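Odorant-binding protein 2a (PDB 4RUN) binds and carries small hydrophobic volatile molecules, with a higher affinity for aldehydes and large fatty acids. Local coordinates at residues Val21-Pro26 with Ser138-Phe143. The protein carries 2 engineered substitutions. Residues are numbered along the deposited sequence; the frame is centred on the assembly and turned at random.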
loop_
_atom_site.group_PDB
_atom_site.type_symbol
_atom_site.label_atom_id
_atom_site.label_comp_id
_atom_site.label_asym_id
_atom_site.label_seq_id
_atom_site.Cartn_x
_atom_site.Cartn_y
_atom_site.Cartn_z
ATOM N N VAL A 21 -7.476 -3.638 5.622
ATOM C CA VAL A 21 -7.796 -4.799 4.814
ATOM C C VAL A 21 -9.276 -5.139 4.970
ATOM O O VAL A 21 -9.848 -4.878 6.017
ATOM C CB VAL A 21 -6.989 -6.006 5.300
ATOM C CG1 VAL A 21 -5.554 -5.928 4.793
ATOM C CG2 VAL A 21 -7.038 -6.128 6.832
ATOM N N ASP A 22 -9.905 -5.731 3.957
ATOM C CA ASP A 22 -11.296 -6.136 4.120
ATOM C C ASP A 22 -11.408 -7.240 5.161
ATOM O O ASP A 22 -10.419 -7.872 5.534
ATOM C CB ASP A 22 -11.956 -6.500 2.778
ATOM C CG ASP A 22 -11.286 -7.645 2.062
ATOM O OD1 ASP A 22 -10.962 -8.668 2.698
ATOM O OD2 ASP A 22 -11.138 -7.553 0.822
ATOM N N LYS A 23 -12.610 -7.426 5.678
ATOM C CA LYS A 23 -12.879 -8.468 6.663
ATOM C C LYS A 23 -12.661 -9.934 6.269
ATOM O O LYS A 23 -12.701 -10.786 7.153
ATOM C CB LYS A 23 -14.272 -8.284 7.253
ATOM C CG LYS A 23 -14.299 -7.065 8.146
ATOM C CD LYS A 23 -15.428 -7.086 9.153
ATOM C CE LYS A 23 -15.295 -5.878 10.078
ATOM N NZ LYS A 23 -14.201 -6.033 11.083
ATOM N N ASP A 24 -12.447 -10.246 4.988
ATOM C CA ASP A 24 -12.090 -11.612 4.579
ATOM C C ASP A 24 -10.602 -11.886 4.738
ATOM O O ASP A 24 -10.196 -13.042 4.838
ATOM C CB ASP A 24 -12.476 -11.867 3.125
ATOM C CG ASP A 24 -13.952 -11.653 2.863
ATOM O OD1 ASP A 24 -14.786 -12.173 3.642
ATOM O OD2 ASP A 24 -14.268 -10.983 1.859
ATOM N N PHE A 25 -9.797 -10.821 4.744
ATOM C CA PHE A 25 -8.344 -10.907 4.903
ATOM C C PHE A 25 -7.954 -11.672 6.161
ATOM O O PHE A 25 -8.257 -11.227 7.267
ATOM C CB PHE A 25 -7.769 -9.501 5.013
ATOM C CG PHE A 25 -6.298 -9.436 4.773
ATOM C CD1 PHE A 25 -5.782 -9.290 3.487
ATOM C CD2 PHE A 25 -5.423 -9.531 5.841
ATOM C CE1 PHE A 25 -4.417 -9.236 3.281
ATOM C CE2 PHE A 25 -4.064 -9.488 5.642
ATOM C CZ PHE A 25 -3.557 -9.342 4.359
ATOM N N PRO A 26 -7.266 -12.814 6.001
ATOM C CA PRO A 26 -6.864 -13.597 7.172
ATOM C C PRO A 26 -5.863 -12.872 8.057
ATOM O O PRO A 26 -4.926 -12.249 7.557
ATOM C CB PRO A 26 -6.226 -14.845 6.563
ATOM C CG PRO A 26 -6.672 -14.881 5.142
ATOM C CD PRO A 26 -6.877 -13.463 4.735
ATOM N N SER A 138 -13.319 -0.935 7.697
ATOM C CA SER A 138 -13.561 -0.726 9.134
ATOM C C SER A 138 -12.332 -0.284 9.923
ATOM O O SER A 138 -11.215 -0.724 9.648
ATOM C CB SER A 138 -14.101 -2.025 9.735
ATOM O OG SER A 138 -14.429 -1.873 11.106
ATOM N N GLU A 139 -12.567 0.566 10.922
ATOM C CA GLU A 139 -11.517 1.141 11.777
ATOM C C GLU A 139 -10.719 0.094 12.541
ATOM O O GLU A 139 -9.506 0.203 12.691
ATOM C CB GLU A 139 -12.138 2.130 12.786
ATOM C CG GLU A 139 -12.951 1.524 13.923
ATOM C CD GLU A 139 -13.958 2.514 14.464
ATOM O OE1 GLU A 139 -15.165 2.316 14.221
ATOM O OE2 GLU A 139 -13.541 3.510 15.088
ATOM N N GLU A 140 -11.420 -0.928 13.009
ATOM C CA GLU A 140 -10.854 -1.950 13.871
ATOM C C GLU A 140 -9.988 -2.906 13.061
ATOM O O GLU A 140 -9.229 -3.678 13.629
ATOM C CB GLU A 140 -11.998 -2.702 14.581
ATOM C CG GLU A 140 -12.747 -3.690 13.702
ATOM C CD GLU A 140 -14.224 -3.741 14.031
ATOM O OE1 GLU A 140 -15.030 -3.061 13.356
ATOM O OE2 GLU A 140 -14.573 -4.457 14.988
ATOM N N ASP A 141 -10.106 -2.857 11.737
ATOM C CA ASP A 141 -9.200 -3.589 10.869
ATOM C C ASP A 141 -8.035 -2.690 10.376
ATOM O O ASP A 141 -7.413 -2.994 9.350
ATOM C CB ASP A 141 -9.945 -4.153 9.658
ATOM C CG ASP A 141 -11.064 -5.114 10.040
ATOM O OD1 ASP A 141 -10.825 -6.054 10.826
ATOM O OD2 ASP A 141 -12.194 -4.926 9.551
ATOM N N ILE A 142 -7.763 -1.575 11.064
ATOM C CA ILE A 142 -6.610 -0.743 10.731
ATOM C C ILE A 142 -5.462 -1.117 11.650
ATOM O O ILE A 142 -5.595 -1.098 12.860
ATOM C CB ILE A 142 -6.875 0.772 10.864
ATOM C CG1 ILE A 142 -7.998 1.198 9.919
ATOM C CG2 ILE A 142 -5.597 1.563 10.564
ATOM C CD1 ILE A 142 -8.363 2.663 10.006
ATOM N N PHE A 143 -4.320 -1.424 11.058
ATOM C CA PHE A 143 -3.162 -1.876 11.806
ATOM C C PHE A 143 -1.938 -1.182 11.205
ATOM O O PHE A 143 -1.969 -0.692 10.065
ATOM C CB PHE A 143 -3.098 -3.420 11.799
ATOM C CG PHE A 143 -2.826 -4.026 10.452
ATOM C CD1 PHE A 143 -3.872 -4.352 9.597
ATOM C CD2 PHE A 143 -1.524 -4.307 10.047
ATOM C CE1 PHE A 143 -3.616 -4.929 8.358
ATOM C CE2 PHE A 143 -1.260 -4.886 8.810
ATOM C CZ PHE A 143 -2.305 -5.202 7.967
HETATM O O HOH W 1 -12.005 -3.726 7.083
#
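Lys-23 lays its alkyl chain past OD2 of Asp-141, the two side chains meeting at about a right angle, with Lys-23 CG and CE each 3.3 Å from Asp-141 OD2. A bend at chi4 (-75°) then turns NZ back onto that same oxygen, giving a salt-bridge hydrogen bond of 2.8 Å between Lys-23 NZ and Asp-141 OD2, made on the syn side and 22° out of the carboxylate plane. Glu-140 extends the network more loosely, its OE1 making a long ion pair with NZ while accepting a hydrogen bond from Ser-138 OG through its anti lone pair. A water donates a second hydrogen bond to Asp-141 OD2, and ties it to Val-21 O (2.7 Å from the water oxygen) and Ser-138 N. In this lipocalin, the contact joins the loop leaving strand 12-21 to the chain that follows helix 122-134 and comes back as a short, weakly bonded antiparallel partner of that strand, Phe-143 bonding to Met-19 through the backbone. The loop opens with a type I turn from Asp-22 to Phe-25. Beside the charges lies an apolar patch: Val-21 CG2 meets the edge of the Phe-143 ring, 3.9 Å from CE1, whereas CG1 sits over the centre of the Phe-25 ring, 3.5 Å above its plane.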